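PDB 3AJX: 3-hexulose-6-phosphate synthase from Mycobacterium gastri, which is a TIM-barrel enzyme of the HUMPS family that carries a magnesium ion and assembles from two chains. Local coordinates for residues 20-25 with 197-202; 27-32 with 49-54; 59-64 with 109-114; 81-84 with 90-93. The protein carries 1 engineered substitution. All coordinates share one frame; numbering follows the deposited sequence.

Contact 1: 20-25 with 197-202; sequences GKVAEY and AAAKEL
The phenol ring of Tyr25 lies between the methylenes of two charged side chains. Over one face sits Lys200, whose CB is 3.7 Å from the ring centroid and only 14° off the ring normal, a CH-pi contact; against the opposite face rests CG of Glu24, the preceding residue, 3.4 Å above the plane and displaced toward the rim. At the edge, in the plane of the ring, is a water molecule.

Lys200 makes long use of the ring. Its CG is anti to the backbone N (chi1 -174°) and the rest of the chain is extended, so the methylenes run from the ring face out toward the hydroxyl, with Lys200 CG 3.5 Å from Tyr25 CE2. Where the ring ends, the water takes over: it accepts from Lys200 NZ at 3.1 Å and lies 2.7 Å from Tyr25 OH.

Deeper in, the side-chain contacts are apolar. The methyl of Ala199 meets the stem of the tyrosine, CB to Tyr25 CB 3.9 Å, and lies equally near CB and CG1 of Val22. Ile189, in helix 187-190, packs on both Val22 and Ala199. Arg203 NE is hydrogen-bonded to Tyr25 O.

Helix 12-22 and the 3-10 turn after it are thereby joined to helix 195-204, so the first and last helices of the barrel's outer layer meet where the ring of the fold closes. The pairing is graded, small methyls inside and a ring face further out, consistent with a lysine and a tyrosine that pack through their carbon parts while a water bridges OH and NZ.

Contact 2: 27-32 with 49-54; sequences DIIELG and KAHPDK
Ile29 reaches the loop 51-54 because its CG1 stands anti to the carbonyl carbon (chi1 -63°) and CD1 continues the chain in an extended form (chi2 171°). Lys54 points its CB toward the strand, and its chi1 (-72°) places CG beside that methyl; a bend at chi2 swings CD and the amine on, toward the carbonyls of Val26 and Ala23. The setting is the TIM barrel, at the passage from helix 42-50 into strand 55-62, the end of the beta-alpha-beta crossover that starts with strand 28-31.

One methyl makes the close side-chain contacts. Ile29 CD1 lies 3.9 Å from His51 CG, approaching the imidazole obliquely, and 4.0 Å from Lys54 CB; the isoleucine runs at about a right angle to both partner side chains. Val47 of helix 42-50 and Ile7 of strand 2-7 also pack on Ile29. The adjacent strand residue, Glu30, belongs to the magnesium site and packs on strands 2-7 and 55-62, so a short strand serves both the helical layer and the metal.

The charged ends go elsewhere. Asp27 OD2 pairs with Arg203 and accepts from the backbone N of Leu3, and Lys54 NZ donates to the two carbonyls; Asp27 OD1 and Lys54 NZ stay 5.8 Å apart. Lys54 CD passes 4.3 Å from Asp27 O. The loop itself is a type I turn, drawn together by Lys54 N donating to His51 O at 3.1 Å.

Contact 3: 59-64 with 109-114; sequences DMKTMD and DLIGIE. With MG (magnesium ion), chain F.
Lys61 and Asp109 meet at the crowded, polar end of this contact, where Lys61 CE comes within 3.4 Å of Asp109 OD2. The ammonium group turns at chi4 (63°) to reach both carboxylates: Lys61 NZ makes a salt bridge of 2.8 Å with Asp59 OD2 and a long one of 3.7 Å with Asp109 OD2. The carboxylates are close, Asp59 OD1 to Asp109 OD2 being 4.1 Å, the two planes 24° apart, nearly coplanar. Asp59 OD2 also binds magnesium, at 2.1 Å, in a site shared with Glu30 of strand 28-31, and a water on the metal donates to Asp109 OD2 at 3.1 Å. Thr82 OG1 pairs with Asp59 OD1, Thr33 with Lys61 NZ, and His134 ND1 with Asp109 OD2, so a second shell fixes all three groups.

The other end is looser. Ile111 CG2 only just approaches Lys61 CE, at 4.5 Å, and Ile111 itself sits in a type II turn, Leu110 to Ile113, with exposed Gly112 at the third position. Yet the loop is anchored at its root: Ile111 N donates to Asp109 OD1, on the anti side and 32° out of the carboxylate plane, an Asx turn. Ile111 also packs on Asp64 of the second subunit, whose Met63 lies against Lys61.

Here, at the C-terminal strand ends where TIM-barrel active sites lie, the lysine, together with the magnesium ion, would probably offset the charge of the two close acids.

Contact 4: 81-84 with 90-93; sequences VTVL and STIA
Val83 and Ile92 form the centre of this contact, CG1 to CG1 at 3.7 Å, within the unit of strand 80-84, helix 89-102 and strand 105-109, a beta-alpha-beta crossover of the TIM barrel. Val83 sets CG1 anti to the backbone N (chi1 177°), which directs that methyl at the helix, and a second helical residue meets the same methyl: Thr91 CG2, at 4.2 Å. The two side chains of the central pair cross obliquely. Their CG1 branches touch, while Ile92 CD1 runs on and comes to rest 3.9 Å from the carbonyl oxygen of Leu84.

Around this core strand 105-109 adds packing: Val106 touches Val83 and Val108 touches Ile92, with Leu126 also against the isoleucine. Leu84, whose side chain leads away from the helix, packs on Leu84 of the second subunit.

Further out, Thr82 is committed to the metal side of the strand, bonding through OG1 to Asp59 and to the backbone N of Lys61. Neighbouring positions of one strand therefore serve helix, magnesium site and dimer interface. On the helix, Thr91 has two roles of its own: its methyl faces the sheet, while its hydroxyl oxygen, OG1, is hydrogen-bonded to Asp138 OD2 of the second subunit.

Followed from the N terminus, the chain opens contact 1 at helix 12-22 and closes it only at helix 195-204, so this longest loop encloses the other three. Contact 2 opens and closes first within it, spanning the short passage from strand 28-31 over helices 33-39 and 42-50. Contact 3 then opens on strand 55-62 and closes at the end of strand 105-109 and the loop that follows, and contact 4 lies wholly within that span; no pair crosses. Contacts 1 and 2 touch where Ala23 packs on His51, while contacts 3 and 4, whose centres are 8 Å apart, lie on the same side of the chain's centre and both touch the second subunit. Strand pairing of 28-31 with 55-62 connects contact 2 to contact 3.

Contact 1: 20-25 with 197-202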
# COMPACT_ATOMS: atom_id res chain seq x y z
N GLY A 20 -3.16 11.65 22.11
CA GLY A 20 -3.28 12.57 23.24
C GLY A 20 -2.51 12.11 24.46
O GLY A 20 -1.98 12.94 25.21
N LYS A 21 -2.43 10.80 24.66
CA LYS A 21 -1.73 10.23 25.81
C LYS A 21 -0.21 10.13 25.66
O LYS A 21 0.51 10.17 26.66
CB LYS A 21 -2.27 8.83 26.10
CG LYS A 21 -3.76 8.76 26.38
CD LYS A 21 -4.17 7.33 26.67
CE LYS A 21 -5.67 7.24 26.94
NZ LYS A 21 -6.08 5.84 27.26
N VAL A 22 0.28 10.01 24.43
CA VAL A 22 1.72 9.86 24.22
C VAL A 22 2.44 10.99 23.50
O VAL A 22 3.67 11.00 23.46
CB VAL A 22 2.01 8.55 23.44
CG1 VAL A 22 1.35 7.38 24.13
CG2 VAL A 22 1.53 8.66 22.00
N ALA A 23 1.70 11.95 22.94
CA ALA A 23 2.29 13.06 22.20
C ALA A 23 3.48 13.74 22.87
O ALA A 23 4.50 14.01 22.23
CB ALA A 23 1.21 14.10 21.89
N GLU A 24 3.35 14.03 24.16
CA GLU A 24 4.41 14.70 24.90
C GLU A 24 5.72 13.93 24.98
O GLU A 24 6.77 14.51 25.25
CB GLU A 24 3.92 15.02 26.32
CG GLU A 24 3.45 13.80 27.10
CD GLU A 24 2.74 14.17 28.39
OE1 GLU A 24 3.40 14.72 29.30
OE2 GLU A 24 1.52 13.91 28.49
N TYR A 25 5.67 12.62 24.74
CA TYR A 25 6.87 11.79 24.81
C TYR A 25 7.48 11.42 23.47
O TYR A 25 8.53 10.79 23.41
CB TYR A 25 6.56 10.51 25.59
CG TYR A 25 5.95 10.75 26.95
CD1 TYR A 25 4.62 10.43 27.20
CD2 TYR A 25 6.70 11.33 27.97
CE1 TYR A 25 4.05 10.68 28.44
CE2 TYR A 25 6.14 11.58 29.21
CZ TYR A 25 4.82 11.26 29.44
OH TYR A 25 4.26 11.52 30.67
N ALA A 197 2.73 5.68 29.89
CA ALA A 197 3.93 5.28 30.63
C ALA A 197 4.90 4.53 29.73
O ALA A 197 6.11 4.65 29.87
CB ALA A 197 3.54 4.41 31.83
N ALA A 198 4.36 3.74 28.80
CA ALA A 198 5.19 2.97 27.88
C ALA A 198 6.00 3.92 27.00
O ALA A 198 7.19 3.70 26.76
CB ALA A 198 4.33 2.06 27.01
N ALA A 199 5.34 4.97 26.51
CA ALA A 199 6.01 5.95 25.66
C ALA A 199 7.07 6.69 26.46
O ALA A 199 8.18 6.91 25.98
CB ALA A 199 4.99 6.94 25.08
N LYS A 200 6.73 7.06 27.70
CA LYS A 200 7.65 7.77 28.57
C LYS A 200 8.90 6.94 28.84
O LYS A 200 10.03 7.45 28.79
CB LYS A 200 6.97 8.13 29.89
CG LYS A 200 7.82 9.01 30.80
CD LYS A 200 7.12 9.33 32.12
CE LYS A 200 7.95 10.32 32.94
NZ LYS A 200 7.33 10.65 34.25
N GLU A 201 8.70 5.66 29.12
CA GLU A 201 9.81 4.76 29.41
C GLU A 201 10.69 4.52 28.18
O GLU A 201 11.91 4.39 28.30
CB GLU A 201 9.26 3.44 29.97
CG GLU A 201 8.58 3.64 31.32
CD GLU A 201 7.64 2.50 31.69
OE1 GLU A 201 6.67 2.26 30.93
OE2 GLU A 201 7.86 1.86 32.74
N LEU A 202 10.08 4.46 27.01
CA LEU A 202 10.85 4.28 25.78
C LEU A 202 11.74 5.52 25.59
O LEU A 202 12.92 5.41 25.25
CB LEU A 202 9.91 4.11 24.59
CG LEU A 202 9.34 2.70 24.42
CD1 LEU A 202 8.12 2.74 23.52
CD2 LEU A 202 10.42 1.77 23.86
O HOH W 1 5.73 12.74 32.56

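Contact 2: 27-32 with 49-54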
# COMPACT_ATOMS: atom_id res chain seq x y z
N ASP A 27 8.45 12.48 19.17
CA ASP A 27 8.82 13.52 18.22
C ASP A 27 7.98 13.39 16.96
O ASP A 27 7.62 14.38 16.33
CB ASP A 27 10.29 13.38 17.85
CG ASP A 27 11.20 13.43 19.05
OD1 ASP A 27 11.38 14.52 19.61
OD2 ASP A 27 11.73 12.36 19.43
N ILE A 28 7.66 12.15 16.61
CA ILE A 28 6.90 11.86 15.41
C ILE A 28 5.68 11.00 15.71
O ILE A 28 5.77 10.02 16.45
CB ILE A 28 7.79 11.11 14.39
CG1 ILE A 28 9.01 11.96 14.05
CG2 ILE A 28 7.00 10.76 13.13
CD1 ILE A 28 10.02 11.26 13.18
N ILE A 29 4.54 11.39 15.15
CA ILE A 29 3.30 10.64 15.32
C ILE A 29 2.97 10.02 13.97
O ILE A 29 2.69 10.74 13.00
CB ILE A 29 2.13 11.54 15.74
CG1 ILE A 29 2.41 12.16 17.11
CG2 ILE A 29 0.84 10.72 15.80
CD1 ILE A 29 1.41 13.22 17.52
N GLU A 30 3.03 8.70 13.90
CA GLU A 30 2.74 7.98 12.67
C GLU A 30 1.32 7.44 12.61
O GLU A 30 0.83 6.85 13.57
CB GLU A 30 3.70 6.80 12.51
CG GLU A 30 3.30 5.84 11.39
CD GLU A 30 4.02 4.51 11.47
OE1 GLU A 30 5.20 4.50 11.88
OE2 GLU A 30 3.41 3.48 11.12
N LEU A 31 0.67 7.65 11.47
CA LEU A 31 -0.67 7.13 11.23
C LEU A 31 -0.38 5.90 10.38
O LEU A 31 0.07 6.02 9.24
CB LEU A 31 -1.54 8.12 10.45
CG LEU A 31 -1.92 9.46 11.10
CD1 LEU A 31 -2.52 9.20 12.48
CD2 LEU A 31 -0.70 10.35 11.22
N GLY A 32 -0.62 4.72 10.95
CA GLY A 32 -0.33 3.48 10.25
C GLY A 32 -1.09 3.25 8.96
O GLY A 32 -2.12 3.86 8.69
N LYS A 49 -4.13 18.50 13.28
CA LYS A 49 -4.86 19.61 13.88
C LYS A 49 -4.75 19.58 15.41
O LYS A 49 -4.61 20.62 16.05
CB LYS A 49 -6.33 19.57 13.47
CG LYS A 49 -7.15 20.74 14.00
CD LYS A 49 -8.62 20.59 13.66
CE LYS A 49 -9.43 21.73 14.27
NZ LYS A 49 -10.90 21.53 14.09
N ALA A 50 -4.81 18.37 15.97
CA ALA A 50 -4.72 18.20 17.42
C ALA A 50 -3.28 18.32 17.94
O ALA A 50 -3.07 18.57 19.13
CB ALA A 50 -5.30 16.85 17.82
N HIS A 51 -2.31 18.14 17.05
CA HIS A 51 -0.90 18.22 17.42
C HIS A 51 -0.12 18.92 16.30
O HIS A 51 0.77 18.34 15.68
CB HIS A 51 -0.36 16.80 17.64
CG HIS A 51 -1.15 16.00 18.63
ND1 HIS A 51 -1.00 16.14 19.99
CD2 HIS A 51 -2.15 15.11 18.45
CE1 HIS A 51 -1.87 15.37 20.61
NE2 HIS A 51 -2.58 14.73 19.70
N PRO A 52 -0.45 20.20 16.04
CA PRO A 52 0.18 21.01 15.00
C PRO A 52 1.69 21.17 15.04
O PRO A 52 2.31 21.37 14.00
CB PRO A 52 -0.55 22.35 15.14
CG PRO A 52 -0.85 22.41 16.60
CD PRO A 52 -1.34 21.02 16.88
N ASP A 53 2.30 21.08 16.22
CA ASP A 53 3.74 21.23 16.30
C ASP A 53 4.50 19.92 16.42
O ASP A 53 5.68 19.89 16.78
CB ASP A 53 4.10 22.17 17.46
CG ASP A 53 3.51 23.56 17.27
OD1 ASP A 53 3.57 24.08 16.13
OD2 ASP A 53 3.00 24.14 18.25
N LYS A 54 3.82 18.82 16.09
CA LYS A 54 4.44 17.50 16.11
C LYS A 54 4.60 17.09 14.66
O LYS A 54 3.84 17.52 13.80
CB LYS A 54 3.54 16.49 16.82
CG LYS A 54 3.47 16.65 18.33
CD LYS A 54 4.78 16.28 18.99
CE LYS A 54 4.73 16.52 20.48
NZ LYS A 54 6.02 16.20 21.15

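Contact 3: 59-64 with 109-114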
# COMPACT_ATOMS: atom_id res chain seq x y z
N ASP A 59 1.89 6.81 6.87
CA ASP A 59 2.44 5.56 6.34
C ASP A 59 1.63 5.06 5.14
O ASP A 59 0.94 4.03 5.21
CB ASP A 59 2.45 4.49 7.43
CG ASP A 59 3.51 3.42 7.19
OD1 ASP A 59 4.09 3.39 6.09
OD2 ASP A 59 3.75 2.60 8.11
N MET A 60 1.73 5.79 4.04
CA MET A 60 1.01 5.45 2.81
C MET A 60 1.51 4.17 2.16
O MET A 60 0.73 3.43 1.56
CB MET A 60 1.15 6.60 1.81
CG MET A 60 0.58 7.93 2.25
SD MET A 60 -1.23 7.95 2.28
CE MET A 60 -1.62 8.31 0.56
N LYS A 61 2.81 3.90 2.30
CA LYS A 61 3.44 2.73 1.69
C LYS A 61 3.09 2.72 0.20
O LYS A 61 2.71 1.69 -0.36
CB LYS A 61 2.98 1.43 2.35
CG LYS A 61 3.69 1.13 3.67
CD LYS A 61 3.39 -0.28 4.16
CE LYS A 61 4.12 -0.60 5.45
NZ LYS A 61 3.69 0.29 6.57
N THR A 62 3.22 3.88 -0.42
CA THR A 62 2.93 4.04 -1.84
C THR A 62 3.71 3.08 -2.73
O THR A 62 4.92 2.91 -2.57
CB THR A 62 3.21 5.48 -2.27
OG1 THR A 62 2.40 6.36 -1.49
CG2 THR A 62 2.90 5.67 -3.75
N MET A 63 3.01 2.47 -3.68
CA MET A 63 3.65 1.53 -4.60
C MET A 63 3.60 2.03 -6.03
O MET A 63 4.37 1.59 -6.88
CB MET A 63 2.95 0.17 -4.50
CG MET A 63 3.59 -0.93 -5.34
SD MET A 63 5.28 -1.31 -4.84
CE MET A 63 5.88 -2.11 -6.34
N ASP A 64 2.68 2.96 -6.30
CA ASP A 64 2.53 3.52 -7.64
C ASP A 64 1.90 4.90 -7.54
O ASP A 64 1.26 5.21 -6.54
CB ASP A 64 1.68 2.58 -8.50
CG ASP A 64 1.55 3.05 -9.94
OD1 ASP A 64 2.56 3.53 -10.51
OD2 ASP A 64 0.44 2.94 -10.50
N ASP A 109 10.20 3.18 2.88
CA ASP A 109 10.03 2.02 3.75
C ASP A 109 10.64 0.81 3.05
O ASP A 109 10.14 0.37 2.02
CB ASP A 109 8.54 1.79 4.00
CG ASP A 109 8.28 0.77 5.08
OD1 ASP A 109 9.15 -0.10 5.29
OD2 ASP A 109 7.20 0.81 5.71
N LEU A 110 11.71 0.28 3.62
CA LEU A 110 12.39 -0.86 3.01
C LEU A 110 11.84 -2.22 3.42
O LEU A 110 12.49 -3.25 3.24
CB LEU A 110 13.90 -0.78 3.31
CG LEU A 110 14.57 0.48 2.76
CD1 LEU A 110 16.03 0.54 3.19
CD2 LEU A 110 14.47 0.51 1.23
N ILE A 111 10.62 -2.23 3.96
CA ILE A 111 9.98 -3.47 4.37
C ILE A 111 9.97 -4.46 3.21
O ILE A 111 9.68 -4.10 2.06
CB ILE A 111 8.53 -3.21 4.86
CG1 ILE A 111 7.90 -4.51 5.37
CG2 ILE A 111 7.70 -2.62 3.74
CD1 ILE A 111 6.57 -4.30 6.08
N GLY A 112 10.29 -5.72 3.50
CA GLY A 112 10.29 -6.74 2.47
C GLY A 112 11.48 -6.75 1.52
O GLY A 112 11.59 -7.64 0.67
N ILE A 113 12.37 -5.76 1.64
CA ILE A 113 13.54 -5.69 0.78
C ILE A 113 14.63 -6.63 1.29
O ILE A 113 14.99 -6.60 2.47
CB ILE A 113 14.11 -4.25 0.73
CG1 ILE A 113 13.07 -3.31 0.11
CG2 ILE A 113 15.40 -4.23 -0.08
CD1 ILE A 113 12.79 -3.56 -1.35
N GLU A 114 15.15 -7.47 0.40
CA GLU A 114 16.19 -8.42 0.78
C GLU A 114 17.54 -7.71 0.91
O GLU A 114 18.32 -8.03 1.81
CB GLU A 114 16.29 -9.53 -0.27
CG GLU A 114 16.93 -10.81 0.22
CD GLU A 114 18.32 -10.60 0.79
OE1 GLU A 114 19.14 -9.94 0.12
OE2 GLU A 114 18.59 -11.09 1.92
MG MG F . 5.05 1.89 9.58
O HOH W 2 6.44 2.56 8.09
O HOH W 3 5.47 0.11 8.72
O HOH W 4 6.05 2.28 10.76

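Contact 4: 81-84 with 90-93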
# COMPACT_ATOMS: atom_id res chain seq x y z
N VAL A 81 5.84 11.23 4.38
CA VAL A 81 5.04 10.18 3.78
C VAL A 81 5.97 9.04 3.37
O VAL A 81 7.13 9.28 3.03
CB VAL A 81 4.30 10.67 2.51
CG1 VAL A 81 3.37 11.82 2.87
CG2 VAL A 81 5.30 11.09 1.45
N THR A 82 5.47 7.81 3.43
CA THR A 82 6.28 6.67 3.05
C THR A 82 5.94 6.16 1.66
O THR A 82 4.79 6.18 1.24
CB THR A 82 6.12 5.47 4.02
OG1 THR A 82 4.75 5.07 4.11
CG2 THR A 82 6.64 5.82 5.38
N VAL A 83 6.99 5.71 0.97
CA VAL A 83 6.89 5.12 -0.35
C VAL A 83 7.68 3.84 -0.18
O VAL A 83 8.71 3.84 0.49
CB VAL A 83 7.57 5.99 -1.43
CG1 VAL A 83 7.51 5.29 -2.78
CG2 VAL A 83 6.90 7.35 -1.50
N LEU A 84 7.21 2.74 -0.76
CA LEU A 84 7.90 1.46 -0.65
C LEU A 84 9.20 1.43 -1.45
O LEU A 84 9.26 1.92 -2.57
CB LEU A 84 7.01 0.32 -1.12
CG LEU A 84 5.78 0.02 -0.26
CD1 LEU A 84 4.97 -1.11 -0.89
CD2 LEU A 84 6.24 -0.37 1.15
N SER A 90 10.98 5.77 -10.53
CA SER A 90 10.20 6.92 -10.98
C SER A 90 9.08 7.25 -9.99
O SER A 90 8.67 8.41 -9.88
CB SER A 90 9.61 6.66 -12.37
OG SER A 90 8.66 5.61 -12.35
N THR A 91 8.59 6.24 -9.28
CA THR A 91 7.54 6.45 -8.29
C THR A 91 8.11 7.19 -7.08
O THR A 91 7.51 8.12 -6.56
CB THR A 91 6.95 5.09 -7.85
OG1 THR A 91 6.30 4.48 -8.97
CG2 THR A 91 5.94 5.28 -6.72
N ILE A 92 9.30 6.76 -6.65
CA ILE A 92 9.94 7.41 -5.53
C ILE A 92 10.32 8.83 -5.94
O ILE A 92 10.16 9.77 -5.17
CB ILE A 92 11.20 6.63 -5.09
CG1 ILE A 92 10.78 5.27 -4.54
CG2 ILE A 92 11.98 7.43 -4.05
CD1 ILE A 92 11.92 4.33 -4.20
N ALA A 93 10.80 8.98 -7.17
CA ALA A 93 11.18 10.29 -7.68
C ALA A 93 9.98 11.24 -7.67
O ALA A 93 10.11 12.42 -7.36
CB ALA A 93 11.74 10.17 -9.09